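PDB 2FTZ: geranyltranstransferase from Thermotoga maritima, which probably catalyses the condensation of geranyl diphosphate with isopentenyl diphosphate, yielding farnesyl diphosphate, the C15 precursor of longer isoprenoids. Local coordinates for residues L77-T80 and A81-H85; L148-A151 and M152-F156; D31-T34 and E35-M38; I84-L88 and P89-N93; G206-F209 and Q210-D214. One frame throughout, in Å; residues are numbered along the deposited sequence. Where two conformers were deposited one is given.

Overall arrangement
All five contacts are local, and along the chain they run in the order 3, 1, 4, 2, 5. Interaction 3 opens helix 33-43, about 15 Å from interaction 1 between centres. Interactions 1 and 4 share Ile84 and His85: helix 69-87 carries the first and ends in the second. Interaction 2, on helix 147-158, touches interaction 4, their centres about 13 Å apart; interaction 5, on helix 206-214, lies about 20 Å from interaction 4 between centres. Interactions 4 and 5 probably hold the two aspartate-rich motifs of this all-helical family, which in relatives bind magnesium. Interactions 1 to 4 all reach the second subunit; interaction 5 does not.

Interaction 1: L77-T80 and A81-H85; sequences LFHT and ASLIH
His79 and Ser82 meet where one carbonyl serves two donors: His79 O accepts the hydroxyl of Ser82 OG at 2.7 Å and the backbone amide of Leu83 N at 3.1 Å. The hydroxyl can reach back because Ser82 OG sits between its own N and carbonyl carbon (chi1 75°), folded against the preceding turn of the helix. One turn beyond His79, Leu83 lays a methyl over the imidazole, with CD1 4.1 Å from the centroid of the His79 ring in a CH-pi contact. This flank is the looser one. A water at the edge of the ring, in its plane, stands 3.0 Å from His79 ND1 and donates to Ser82 OG at 2.8 Å, while His79 NE2 bonds to an unidentified bound molecule. The rest of the helix surface here is buried. There Thr80 packs on Ser41 and Ala42 and turns its hydroxyl back to Glu76 O, Ala81 presses against Leu119 and Phe120, and Phe78 meets Phe121 of the second subunit. Helix 69-87 is one of the helices of the all-helical polyprenyl synthase fold and leads into its first aspartate-rich motif.

Interaction 2: L148-A151 and M152-F156; sequences LGEA and MDVEF
Asp153 OD2 is gripped by two groups, a water and the amine NZ of the dimethylated lysine at position 175, and the same water joins it to Glu150 one turn earlier. The water lies 2.6 Å from Asp153 OD2 and 2.6 Å from Glu150 OE1. It has more acceptors in reach than protons to give, so its bonds are probably shared among them. Glu150 gets there by running out with CG anti to N (chi1 -179°) and then bending at chi2 (65°), which brings its carboxylate alongside that of Asp153. The two acids approach no closer than 4.6 Å, between Glu150 OE1 and Asp153 OD2, and the water between them, with the lysine, probably eases their mutual repulsion. Glu150 OE1 also bonds to an unidentified bound molecule. Away from this polar pair the contact is close: Met152 stretches out past the Leu148 carbonyl, its CG 3.2 Å from Leu148 O, and Val154 CG2 rests 3.4 Å from Glu150 O. Glu155 extends toward the second subunit, where it bonds to Leu33 N and Thr34 OG1, while Arg159 of its own chain forms a salt bridge with it. Helix 147-158 is thus wedged between helix 165-173, whose Met171 touches Met152, Asp153 and Phe156, and the second subunit, whose Trp30 lies on Leu148 and whose Leu114 lies on Glu150.

Interaction 3: D31-T34 and E35-M38; sequences DLLT and EEAM. With EDO (1,2-ethanediol), chain E.
Leu32 and Glu35 are brought together by matching first torsions, each CG anti to its carbonyl carbon (chi1 -66° and -65°). Glu35 then extends along chi2 and twists at the last bond, which turns its carboxylate back to the residues preceding the helix. There Glu35 OE1 takes the amide of Leu32 N at 3.2 Å, in a fairly straight bond (160°) that uses the lone pair anti to the other oxygen. Leu32 is the N-cap residue and Glu35 the third of the helix, so this is the backbone half of a capping box; with leucine at the cap, no side chain returns the bond. The same carboxylate also accepts Trp30 N on OE1 and Gly29 N on OE2, gathering several amides of the incoming chain. Beside it, Leu32 CB lies 3.6 Å from Glu35 OE1. Just upstream, Asp31 N donates to O1 of a bound 1,2-ethanediol at 2.8 Å. From this capped start, helix 33-43 lies against helix 109-127 through Thr34 and Met38 and against helix 103-107 through Ala37, while Arg159 of the second subunit bonds to Asp31 O and Tyr144 of that subunit packs on Met38.

Interaction 4: I84-L88 and P89-N93; sequences IHDDL and PPIDN
Asp86 and Asp92 are tied through their backbones: Asp92 N donates to Asp86 O at 2.8 Å, almost head-on to the carbonyl (166°). A second carbonyl closes the loop between them. Leu88 O accepts Ile91 N and Asn93 N, each 2.9 Å from it, from opposite faces of its plane, the first closing the type I beta turn Leu88-Ile91. Around these bonds, Ile91 CB rests 3.3 Å from Asp86 O and Leu88 CB lies 3.7 Å from Pro90 CD. CG anti to N (chi1 -167°) brings the Asp86 carboxylate toward Asp92 and Ile91. In the conformer given, it meets Ile91 CG2, the carboxylates of Asp86 and Asp92 stand nearly perpendicular (89°), and Asp92 OD2 appears 3.0 Å from both Asp86 OD1 and Asp86 OD2; since Asp86 was modelled in two conformers, these details are doubtful. In the next shell, Arg97 makes a salt bridge with Asp87, and His85 is bonded to Asp117 of the second subunit and to Leu113 O of its own chain. Arg158 ties the loop carbonyls of Pro90 and Ile91, and Ile91 packs on Glu150 and Val154. The sequence Asp86-Asp87-Leu88-Pro89-Pro90-Ile91-Asp92 is the DDxxxxD form of the first aspartate-rich motif of polyprenyl synthases, which in relatives binds magnesium ions and the allylic diphosphate.

Interaction 5: G206-F209 and Q210-D214; sequences GVAF and QIYDD. With EDO (1,2-ethanediol), chain K.
Phe209 and Asp213 share an uncommon guest: an oxygen of a bound 1,2-ethanediol, O1, is modelled over the centre of the Phe209 ring, 2.9 Å above its plane. The same oxygen donates to Asp213 OD1 at 2.4 Å. Both approaches are too short to be taken at face value, so the position of the diol is doubtful. Phe209 and Asp213 lie one helical turn apart. CG anti to N (chi1 -171°) carries the aromatic ring out from the helix, and Asp213 faces it, Phe209 CE1 being 3.8 Å from Asp213 OD2 with the ring and carboxylate planes 60° apart. The diol is also bonded to Arg284, the last residue of the chain. On another face of the helix, Asp214 is held differently. Gln210 NE2 donates to Asp214 OD1 at 3.2 Å in a nearly straight bond (165°), the acceptor lying in the amide plane of Gln210 while the amide meets the carboxylate from above its plane. Thr176 fixes the other end of the Gln210 amide and Tyr172 bonds Asp214 OD2. Apolar contacts are made as well: Val207 CG1 touches Ile211 CD1 at 4.1 Å, and Tyr212, bonded to Asp252, packs across Ala208. Asp213 and Asp214 probably begin the second aspartate-rich motif of the family, which in relatives binds magnesium. Asp214 is braced on both oxygens by neighbouring side chains, whereas Asp213 meets a small polar guest, consistent with an acid accessible to ligand.

Interaction 1: L77-T80 and A81-H85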
loop_
_atom_site.group_PDB
_atom_site.type_symbol
_atom_site.label_atom_id
_atom_site.label_comp_id
_atom_site.label_asym_id
_atom_site.label_seq_id
_atom_site.Cartn_x
_atom_site.Cartn_y
_atom_site.Cartn_z
ATOM N N LEU A 77 8.482 4.439 -7.609
ATOM C CA LEU A 77 8.535 3.545 -6.424
ATOM C C LEU A 77 7.324 2.629 -6.471
ATOM O O LEU A 77 7.414 1.437 -6.238
ATOM C CB LEU A 77 8.556 4.383 -5.128
ATOM C CG LEU A 77 9.820 5.157 -4.741
ATOM C CD1 LEU A 77 9.602 5.991 -3.456
ATOM C CD2 LEU A 77 10.996 4.219 -4.599
ATOM N N PHE A 78 6.186 3.202 -6.812
ATOM C CA PHE A 78 4.947 2.420 -6.932
ATOM C C PHE A 78 5.044 1.370 -8.023
ATOM O O PHE A 78 4.717 0.184 -7.813
ATOM C CB PHE A 78 3.748 3.323 -7.190
ATOM C CG PHE A 78 2.428 2.624 -6.948
ATOM C CD1 PHE A 78 1.812 1.930 -7.953
ATOM C CD2 PHE A 78 1.835 2.639 -5.693
ATOM C CE1 PHE A 78 0.600 1.253 -7.709
ATOM C CE2 PHE A 78 0.608 1.983 -5.469
ATOM C CZ PHE A 78 0.016 1.314 -6.452
ATOM N N HIS A 79 5.500 1.796 -9.196
ATOM C CA HIS A 79 5.780 0.897 -10.296
ATOM C C HIS A 79 6.688 -0.252 -9.874
ATOM O O HIS A 79 6.371 -1.427 -10.171
ATOM C CB HIS A 79 6.401 1.703 -11.450
ATOM C CG HIS A 79 6.764 0.895 -12.636
ATOM N ND1 HIS A 79 5.853 0.098 -13.300
ATOM C CD2 HIS A 79 7.941 0.762 -13.287
ATOM C CE1 HIS A 79 6.471 -0.501 -14.295
ATOM N NE2 HIS A 79 7.732 -0.124 -14.302
ATOM N N THR A 80 7.828 0.084 -9.237
ATOM C CA THR A 80 8.746 -0.934 -8.688
ATOM C C THR A 80 8.050 -1.970 -7.813
ATOM O O THR A 80 8.239 -3.197 -8.000
ATOM C CB THR A 80 9.917 -0.321 -7.945
ATOM O OG1 THR A 80 10.507 0.682 -8.782
ATOM C CG2 THR A 80 11.010 -1.390 -7.595
ATOM N N ALA A 81 7.253 -1.484 -6.883
ATOM C CA ALA A 81 6.558 -2.356 -5.932
ATOM C C ALA A 81 5.649 -3.307 -6.713
ATOM O O ALA A 81 5.548 -4.506 -6.402
ATOM C CB ALA A 81 5.720 -1.526 -4.979
ATOM N N SER A 82 4.967 -2.769 -7.718
ATOM C CA SER A 82 3.962 -3.564 -8.458
ATOM C C SER A 82 4.671 -4.718 -9.227
ATOM O O SER A 82 4.112 -5.829 -9.371
ATOM C CB SER A 82 3.119 -2.643 -9.380
ATOM O OG SER A 82 3.823 -2.241 -10.524
ATOM N N LEU A 83 5.892 -4.473 -9.679
ATOM C CA LEU A 83 6.655 -5.503 -10.396
ATOM C C LEU A 83 7.146 -6.596 -9.426
ATOM O O LEU A 83 7.172 -7.786 -9.765
ATOM C CB LEU A 83 7.863 -4.882 -11.068
ATOM C CG LEU A 83 7.587 -3.834 -12.159
ATOM C CD1 LEU A 83 8.931 -3.230 -12.699
ATOM C CD2 LEU A 83 6.714 -4.461 -13.215
ATOM N N ILE A 84 7.602 -6.184 -8.238
ATOM C CA ILE A 84 7.981 -7.161 -7.219
ATOM C C ILE A 84 6.814 -8.136 -6.932
ATOM O O ILE A 84 6.987 -9.369 -6.899
ATOM C CB ILE A 84 8.414 -6.482 -5.869
ATOM C CG1 ILE A 84 9.725 -5.681 -6.052
ATOM C CG2 ILE A 84 8.648 -7.574 -4.796
ATOM C CD1 ILE A 84 10.137 -4.900 -4.748
ATOM N N HIS A 85 5.636 -7.592 -6.646
ATOM C CA HIS A 85 4.498 -8.455 -6.315
ATOM C C HIS A 85 4.049 -9.330 -7.532
ATOM O O HIS A 85 3.779 -10.521 -7.362
ATOM C CB HIS A 85 3.338 -7.612 -5.739
ATOM C CG HIS A 85 3.474 -7.339 -4.253
ATOM N ND1 HIS A 85 2.402 -6.917 -3.475
ATOM C CD2 HIS A 85 4.529 -7.452 -3.406
ATOM C CE1 HIS A 85 2.801 -6.753 -2.225
ATOM N NE2 HIS A 85 4.085 -7.089 -2.142
HETATM O O HOH W 1 2.984 -0.497 -12.575
#

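Interaction 2: L148-A151 and M152-F156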
loop_
_atom_site.group_PDB
_atom_site.type_symbol
_atom_site.label_atom_id
_atom_site.label_comp_id
_atom_site.label_asym_id
_atom_site.label_seq_id
_atom_site.Cartn_x
_atom_site.Cartn_y
_atom_site.Cartn_z
ATOM N N LEU A 148 -7.048 -3.564 -9.039
ATOM C CA LEU A 148 -8.199 -4.168 -9.762
ATOM C C LEU A 148 -7.785 -4.779 -11.113
ATOM O O LEU A 148 -8.204 -5.898 -11.451
ATOM C CB LEU A 148 -9.307 -3.139 -9.970
ATOM C CG LEU A 148 -10.133 -2.728 -8.766
ATOM C CD1 LEU A 148 -11.141 -1.721 -9.287
ATOM C CD2 LEU A 148 -10.796 -3.949 -8.093
ATOM N N GLY A 149 -6.991 -4.026 -11.882
ATOM C CA GLY A 149 -6.437 -4.516 -13.138
ATOM C C GLY A 149 -5.598 -5.777 -13.025
ATOM O O GLY A 149 -5.729 -6.711 -13.801
ATOM N N GLU A 150 -4.671 -5.803 -12.069
ATOM C CA GLU A 150 -3.861 -6.988 -11.776
ATOM C C GLU A 150 -4.755 -8.179 -11.364
ATOM O O GLU A 150 -4.522 -9.313 -11.792
ATOM C CB GLU A 150 -2.820 -6.635 -10.665
ATOM C CG GLU A 150 -1.911 -7.735 -10.274
ATOM C CD GLU A 150 -0.962 -8.192 -11.375
ATOM O OE1 GLU A 150 -0.930 -7.631 -12.513
ATOM O OE2 GLU A 150 -0.244 -9.151 -11.067
ATOM N N ALA A 151 -5.720 -7.939 -10.475
ATOM C CA ALA A 151 -6.680 -8.971 -10.065
ATOM C C ALA A 151 -7.423 -9.544 -11.273
ATOM O O ALA A 151 -7.659 -10.748 -11.370
ATOM C CB ALA A 151 -7.693 -8.393 -8.996
ATOM N N MET A 152 -7.848 -8.661 -12.168
ATOM C CA MET A 152 -8.567 -9.121 -13.378
ATOM C C MET A 152 -7.645 -9.982 -14.203
ATOM O O MET A 152 -8.040 -11.018 -14.697
ATOM C CB MET A 152 -9.011 -7.933 -14.225
ATOM C CG MET A 152 -10.166 -7.111 -13.606
ATOM S SD MET A 152 -10.460 -5.627 -14.553
ATOM C CE MET A 152 -11.656 -4.746 -13.524
ATOM N N ASP A 153 -6.390 -9.574 -14.333
ATOM C CA ASP A 153 -5.450 -10.355 -15.186
ATOM C C ASP A 153 -5.306 -11.772 -14.603
ATOM O O ASP A 153 -5.361 -12.753 -15.323
ATOM C CB ASP A 153 -4.095 -9.635 -15.239
ATOM C CG ASP A 153 -3.267 -9.944 -16.509
ATOM O OD1 ASP A 153 -3.754 -10.546 -17.497
ATOM O OD2 ASP A 153 -2.121 -9.470 -16.510
ATOM N N VAL A 154 -5.064 -11.852 -13.309
ATOM C CA VAL A 154 -4.904 -13.120 -12.600
ATOM C C VAL A 154 -6.160 -13.999 -12.703
ATOM O O VAL A 154 -6.084 -15.206 -13.008
ATOM C CB VAL A 154 -4.513 -12.866 -11.124
ATOM C CG1 VAL A 154 -4.620 -14.124 -10.273
ATOM C CG2 VAL A 154 -3.068 -12.279 -11.069
ATOM N N GLU A 155 -7.304 -13.405 -12.409
ATOM C CA GLU A 155 -8.567 -14.123 -12.406
ATOM C C GLU A 155 -9.044 -14.563 -13.797
ATOM O O GLU A 155 -9.595 -15.650 -13.924
ATOM C CB GLU A 155 -9.627 -13.296 -11.666
ATOM C CG GLU A 155 -9.274 -13.153 -10.164
ATOM C CD GLU A 155 -10.369 -12.596 -9.311
ATOM O OE1 GLU A 155 -11.529 -12.980 -9.545
ATOM O OE2 GLU A 155 -10.054 -11.835 -8.362
ATOM N N PHE A 156 -8.874 -13.711 -14.804
ATOM C CA PHE A 156 -9.252 -14.049 -16.170
ATOM C C PHE A 156 -8.478 -15.268 -16.628
ATOM O O PHE A 156 -9.010 -16.087 -17.394
ATOM C CB PHE A 156 -8.967 -12.912 -17.154
ATOM C CG PHE A 156 -9.851 -11.677 -17.026
ATOM C CD1 PHE A 156 -10.940 -11.607 -16.157
ATOM C CD2 PHE A 156 -9.538 -10.549 -17.804
ATOM C CE1 PHE A 156 -11.697 -10.424 -16.078
ATOM C CE2 PHE A 156 -10.282 -9.411 -17.748
ATOM C CZ PHE A 156 -11.382 -9.337 -16.913
HETATM O O HOH W 2 -0.335 -8.940 -14.722
#

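Interaction 3: D31-T34 and E35-M38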
loop_
_atom_site.group_PDB
_atom_site.type_symbol
_atom_site.label_atom_id
_atom_site.label_comp_id
_atom_site.label_asym_id
_atom_site.label_seq_id
_atom_site.Cartn_x
_atom_site.Cartn_y
_atom_site.Cartn_z
ATOM N N ASP A 31 19.409 -1.785 9.009
ATOM C CA ASP A 31 20.161 -3.026 8.808
ATOM C C ASP A 31 19.237 -4.169 8.391
ATOM O O ASP A 31 19.422 -5.294 8.822
ATOM C CB ASP A 31 20.979 -3.421 10.064
ATOM C CG ASP A 31 21.927 -4.619 9.806
ATOM O OD1 ASP A 31 22.420 -4.764 8.681
ATOM O OD2 ASP A 31 22.105 -5.467 10.694
ATOM N N LEU A 32 18.212 -3.873 7.599
ATOM C CA LEU A 32 17.275 -4.887 7.167
ATOM C C LEU A 32 17.541 -5.357 5.742
ATOM O O LEU A 32 17.725 -4.517 4.855
ATOM C CB LEU A 32 15.827 -4.405 7.258
ATOM C CG LEU A 32 15.333 -4.142 8.674
ATOM C CD1 LEU A 32 13.963 -3.356 8.610
ATOM C CD2 LEU A 32 15.239 -5.425 9.540
ATOM N N LEU A 33 17.478 -6.679 5.528
ATOM C CA LEU A 33 17.446 -7.281 4.191
ATOM C C LEU A 33 16.284 -6.735 3.349
ATOM O O LEU A 33 16.424 -6.549 2.159
ATOM C CB LEU A 33 17.276 -8.793 4.256
ATOM C CG LEU A 33 18.442 -9.646 4.704
ATOM C CD1 LEU A 33 17.989 -11.101 4.589
ATOM C CD2 LEU A 33 19.654 -9.382 3.802
ATOM N N THR A 34 15.166 -6.416 3.988
ATOM C CA THR A 34 14.010 -5.833 3.324
ATOM C C THR A 34 14.365 -4.486 2.677
ATOM O O THR A 34 13.919 -4.194 1.563
ATOM C CB THR A 34 12.793 -5.741 4.292
ATOM O OG1 THR A 34 12.467 -7.059 4.748
ATOM C CG2 THR A 34 11.559 -5.119 3.592
ATOM N N GLU A 35 15.131 -3.658 3.389
ATOM C CA GLU A 35 15.613 -2.368 2.852
ATOM C C GLU A 35 16.525 -2.561 1.642
ATOM O O GLU A 35 16.389 -1.863 0.603
ATOM C CB GLU A 35 16.280 -1.586 3.946
ATOM C CG GLU A 35 15.397 -1.111 5.116
ATOM C CD GLU A 35 16.208 -0.383 6.150
ATOM O OE1 GLU A 35 17.079 -1.041 6.774
ATOM O OE2 GLU A 35 16.024 0.861 6.315
ATOM N N GLU A 36 17.456 -3.494 1.783
ATOM C CA GLU A 36 18.377 -3.844 0.703
ATOM C C GLU A 36 17.598 -4.318 -0.533
ATOM O O GLU A 36 17.952 -3.990 -1.672
ATOM C CB GLU A 36 19.370 -4.913 1.158
ATOM C CG GLU A 36 20.443 -5.218 0.084
ATOM C CD GLU A 36 21.335 -6.388 0.445
ATOM O OE1 GLU A 36 21.654 -6.563 1.655
ATOM O OE2 GLU A 36 21.727 -7.128 -0.500
ATOM N N ALA A 37 16.575 -5.123 -0.312
ATOM C CA ALA A 37 15.752 -5.632 -1.405
ATOM C C ALA A 37 14.983 -4.540 -2.159
ATOM O O ALA A 37 14.858 -4.585 -3.389
ATOM C CB ALA A 37 14.732 -6.726 -0.858
ATOM N N MET A 38 14.375 -3.597 -1.427
ATOM C CA MET A 38 13.759 -2.436 -2.037
ATOM C C MET A 38 14.713 -1.643 -2.883
ATOM O O MET A 38 14.402 -1.320 -4.046
ATOM C CB MET A 38 13.113 -1.521 -0.979
ATOM C CG MET A 38 11.975 -2.169 -0.245
ATOM S SD MET A 38 11.147 -0.945 0.831
ATOM C CE MET A 38 12.331 -0.833 2.117
HETATM C C1 EDO E . 21.860 1.010 7.812
HETATM O O1 EDO E . 20.982 -0.070 7.448
HETATM C C2 EDO E . 22.723 0.748 9.040
HETATM O O2 EDO E . 22.797 -0.591 9.531
#

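Interaction 4: I84-L88 and P89-N93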
loop_
_atom_site.group_PDB
_atom_site.type_symbol
_atom_site.label_atom_id
_atom_site.label_comp_id
_atom_site.label_asym_id
_atom_site.label_seq_id
_atom_site.Cartn_x
_atom_site.Cartn_y
_atom_site.Cartn_z
ATOM N N ILE A 84 7.602 -6.184 -8.238
ATOM C CA ILE A 84 7.981 -7.161 -7.219
ATOM C C ILE A 84 6.814 -8.136 -6.932
ATOM O O ILE A 84 6.987 -9.369 -6.899
ATOM C CB ILE A 84 8.414 -6.482 -5.869
ATOM C CG1 ILE A 84 9.725 -5.681 -6.052
ATOM C CG2 ILE A 84 8.648 -7.574 -4.796
ATOM C CD1 ILE A 84 10.137 -4.900 -4.748
ATOM N N HIS A 85 5.636 -7.592 -6.646
ATOM C CA HIS A 85 4.498 -8.455 -6.315
ATOM C C HIS A 85 4.049 -9.330 -7.532
ATOM O O HIS A 85 3.779 -10.521 -7.362
ATOM C CB HIS A 85 3.338 -7.612 -5.739
ATOM C CG HIS A 85 3.474 -7.339 -4.253
ATOM N ND1 HIS A 85 2.402 -6.917 -3.475
ATOM C CD2 HIS A 85 4.529 -7.452 -3.406
ATOM C CE1 HIS A 85 2.801 -6.753 -2.225
ATOM N NE2 HIS A 85 4.085 -7.089 -2.142
ATOM N N ASP A 86 3.994 -8.746 -8.731
ATOM C CA ASP A 86 3.664 -9.521 -9.974
ATOM C C ASP A 86 4.599 -10.715 -10.166
ATOM O O ASP A 86 4.157 -11.783 -10.639
ATOM C CB ASP A 86 3.663 -8.560 -11.178
ATOM C CG ASP A 86 3.057 -9.163 -12.411
ATOM O OD1 ASP A 86 1.844 -9.499 -12.386
ATOM O OD2 ASP A 86 3.781 -9.282 -13.421
ATOM N N ASP A 87 5.895 -10.543 -9.851
ATOM C CA ASP A 87 6.918 -11.594 -10.074
ATOM C C ASP A 87 6.804 -12.742 -9.091
ATOM O O ASP A 87 7.308 -13.848 -9.345
ATOM C CB ASP A 87 8.368 -11.051 -9.945
ATOM C CG ASP A 87 8.802 -10.166 -11.119
ATOM O OD1 ASP A 87 8.125 -10.130 -12.188
ATOM O OD2 ASP A 87 9.851 -9.485 -10.948
ATOM N N LEU A 88 6.153 -12.498 -7.954
ATOM C CA LEU A 88 6.116 -13.500 -6.893
ATOM C C LEU A 88 5.562 -14.846 -7.374
ATOM O O LEU A 88 4.734 -14.895 -8.304
ATOM C CB LEU A 88 5.346 -13.014 -5.646
ATOM C CG LEU A 88 5.978 -11.868 -4.840
ATOM C CD1 LEU A 88 4.999 -11.338 -3.745
ATOM C CD2 LEU A 88 7.354 -12.271 -4.227
ATOM N N PRO A 89 6.008 -15.945 -6.724
ATOM C CA PRO A 89 5.601 -17.269 -7.158
ATOM C C PRO A 89 4.074 -17.490 -7.331
ATOM O O PRO A 89 3.696 -18.124 -8.299
ATOM C CB PRO A 89 6.182 -18.182 -6.068
ATOM C CG PRO A 89 7.409 -17.435 -5.573
ATOM C CD PRO A 89 6.941 -16.012 -5.572
ATOM N N PRO A 90 3.213 -16.974 -6.411
ATOM C CA PRO A 90 1.747 -17.159 -6.578
ATOM C C PRO A 90 1.162 -16.421 -7.774
ATOM O O PRO A 90 0.050 -16.709 -8.213
ATOM C CB PRO A 90 1.150 -16.561 -5.297
ATOM C CG PRO A 90 2.284 -16.262 -4.386
ATOM C CD PRO A 90 3.540 -16.213 -5.189
ATOM N N ILE A 91 1.872 -15.412 -8.249
ATOM C CA ILE A 91 1.362 -14.586 -9.314
ATOM C C ILE A 91 2.067 -15.072 -10.576
ATOM O O ILE A 91 1.678 -16.112 -11.104
ATOM C CB ILE A 91 1.523 -13.075 -9.042
ATOM C CG1 ILE A 91 0.914 -12.707 -7.669
ATOM C CG2 ILE A 91 0.845 -12.237 -10.195
ATOM C CD1 ILE A 91 -0.594 -13.072 -7.514
ATOM N N ASP A 92 3.102 -14.368 -11.044
ATOM C CA ASP A 92 3.735 -14.741 -12.304
ATOM C C ASP A 92 4.980 -15.593 -12.157
ATOM O O ASP A 92 5.420 -16.214 -13.149
ATOM C CB ASP A 92 3.918 -13.505 -13.197
ATOM C CG ASP A 92 2.585 -13.042 -13.790
ATOM O OD1 ASP A 92 1.639 -13.876 -13.900
ATOM O OD2 ASP A 92 2.464 -11.852 -14.131
ATOM N N ASN A 93 5.503 -15.705 -10.930
ATOM C CA ASN A 93 6.608 -16.630 -10.646
ATOM C C ASN A 93 7.788 -16.408 -11.602
ATOM O O ASN A 93 8.284 -17.351 -12.252
ATOM C CB ASN A 93 6.106 -18.089 -10.730
ATOM C CG ASN A 93 7.085 -19.097 -10.136
ATOM O OD1 ASN A 93 7.909 -18.773 -9.284
ATOM N ND2 ASN A 93 6.978 -20.342 -10.578
#

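Interaction 5: G206-F209 and Q210-D214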
loop_
_atom_site.group_PDB
_atom_site.type_symbol
_atom_site.label_atom_id
_atom_site.label_comp_id
_atom_site.label_asym_id
_atom_site.label_seq_id
_atom_site.Cartn_x
_atom_site.Cartn_y
_atom_site.Cartn_z
ATOM N N GLY A 206 -1.457 4.419 -22.010
ATOM C CA GLY A 206 -1.127 3.183 -21.266
ATOM C C GLY A 206 -1.668 1.921 -21.937
ATOM O O GLY A 206 -1.009 0.882 -21.935
ATOM N N VAL A 207 -2.893 1.982 -22.451
ATOM C CA VAL A 207 -3.448 0.868 -23.206
ATOM C C VAL A 207 -2.568 0.558 -24.429
ATOM O O VAL A 207 -2.210 -0.610 -24.653
ATOM C CB VAL A 207 -4.964 1.020 -23.541
ATOM C CG1 VAL A 207 -5.437 -0.101 -24.462
ATOM C CG2 VAL A 207 -5.834 1.112 -22.221
ATOM N N ALA A 208 -2.206 1.582 -25.219
ATOM C CA ALA A 208 -1.333 1.413 -26.364
ATOM C C ALA A 208 0.027 0.841 -25.933
ATOM O O ALA A 208 0.566 -0.070 -26.579
ATOM C CB ALA A 208 -1.185 2.808 -27.113
ATOM N N PHE A 209 0.550 1.341 -24.802
ATOM C CA PHE A 209 1.821 0.899 -24.222
ATOM C C PHE A 209 1.762 -0.594 -23.899
ATOM O O PHE A 209 2.683 -1.336 -24.242
ATOM C CB PHE A 209 2.127 1.762 -22.965
ATOM C CG PHE A 209 3.507 1.576 -22.375
ATOM C CD1 PHE A 209 3.775 0.553 -21.481
ATOM C CD2 PHE A 209 4.529 2.474 -22.682
ATOM C CE1 PHE A 209 5.038 0.392 -20.945
ATOM C CE2 PHE A 209 5.800 2.319 -22.123
ATOM C CZ PHE A 209 6.042 1.257 -21.267
ATOM N N GLN A 210 0.675 -1.038 -23.274
ATOM C CA GLN A 210 0.511 -2.458 -22.927
ATOM C C GLN A 210 0.459 -3.311 -24.196
ATOM O O GLN A 210 1.056 -4.389 -24.260
ATOM C CB GLN A 210 -0.768 -2.682 -22.126
ATOM C CG GLN A 210 -0.883 -4.117 -21.606
ATOM C CD GLN A 210 0.311 -4.561 -20.823
ATOM O OE1 GLN A 210 0.683 -3.902 -19.856
ATOM N NE2 GLN A 210 0.986 -5.601 -21.283
ATOM N N ILE A 211 -0.321 -2.864 -25.184
ATOM C CA ILE A 211 -0.376 -3.578 -26.463
ATOM C C ILE A 211 1.002 -3.705 -27.116
ATOM O O ILE A 211 1.399 -4.786 -27.621
ATOM C CB ILE A 211 -1.400 -2.965 -27.474
ATOM C CG1 ILE A 211 -2.826 -3.051 -26.965
ATOM C CG2 ILE A 211 -1.266 -3.702 -28.853
ATOM C CD1 ILE A 211 -3.846 -2.107 -27.622
ATOM N N TYR A 212 1.770 -2.629 -27.141
ATOM C CA TYR A 212 3.095 -2.720 -27.705
ATOM C C TYR A 212 3.962 -3.681 -26.891
ATOM O O TYR A 212 4.809 -4.360 -27.458
ATOM C CB TYR A 212 3.753 -1.346 -27.855
ATOM C CG TYR A 212 3.099 -0.411 -28.891
ATOM C CD1 TYR A 212 2.654 -0.869 -30.113
ATOM C CD2 TYR A 212 2.984 0.951 -28.631
ATOM C CE1 TYR A 212 2.102 0.000 -31.060
ATOM C CE2 TYR A 212 2.425 1.828 -29.563
ATOM C CZ TYR A 212 1.952 1.359 -30.737
ATOM O OH TYR A 212 1.407 2.224 -31.646
ATOM N N ASP A 213 3.766 -3.717 -25.579
ATOM C CA ASP A 213 4.464 -4.705 -24.737
ATOM C C ASP A 213 4.090 -6.138 -25.116
ATOM O O ASP A 213 4.942 -7.006 -25.208
ATOM C CB ASP A 213 4.168 -4.444 -23.257
ATOM C CG ASP A 213 5.202 -3.565 -22.600
ATOM O OD1 ASP A 213 6.083 -3.026 -23.304
ATOM O OD2 ASP A 213 5.085 -3.384 -21.364
ATOM N N ASP A 214 2.803 -6.400 -25.317
ATOM C CA ASP A 214 2.352 -7.730 -25.763
ATOM C C ASP A 214 3.059 -8.140 -27.044
ATOM O O ASP A 214 3.486 -9.278 -27.222
ATOM C CB ASP A 214 0.839 -7.738 -26.079
ATOM C CG ASP A 214 -0.075 -7.502 -24.885
ATOM O OD1 ASP A 214 0.344 -7.577 -23.717
ATOM O OD2 ASP A 214 -1.280 -7.248 -25.156
HETATM C C1 EDO K . 5.998 -0.322 -25.002
HETATM O O1 EDO K . 5.727 -0.707 -23.660
HETATM C C2 EDO K . 7.090 0.739 -25.060
HETATM O O2 EDO K . 8.271 0.275 -24.392
#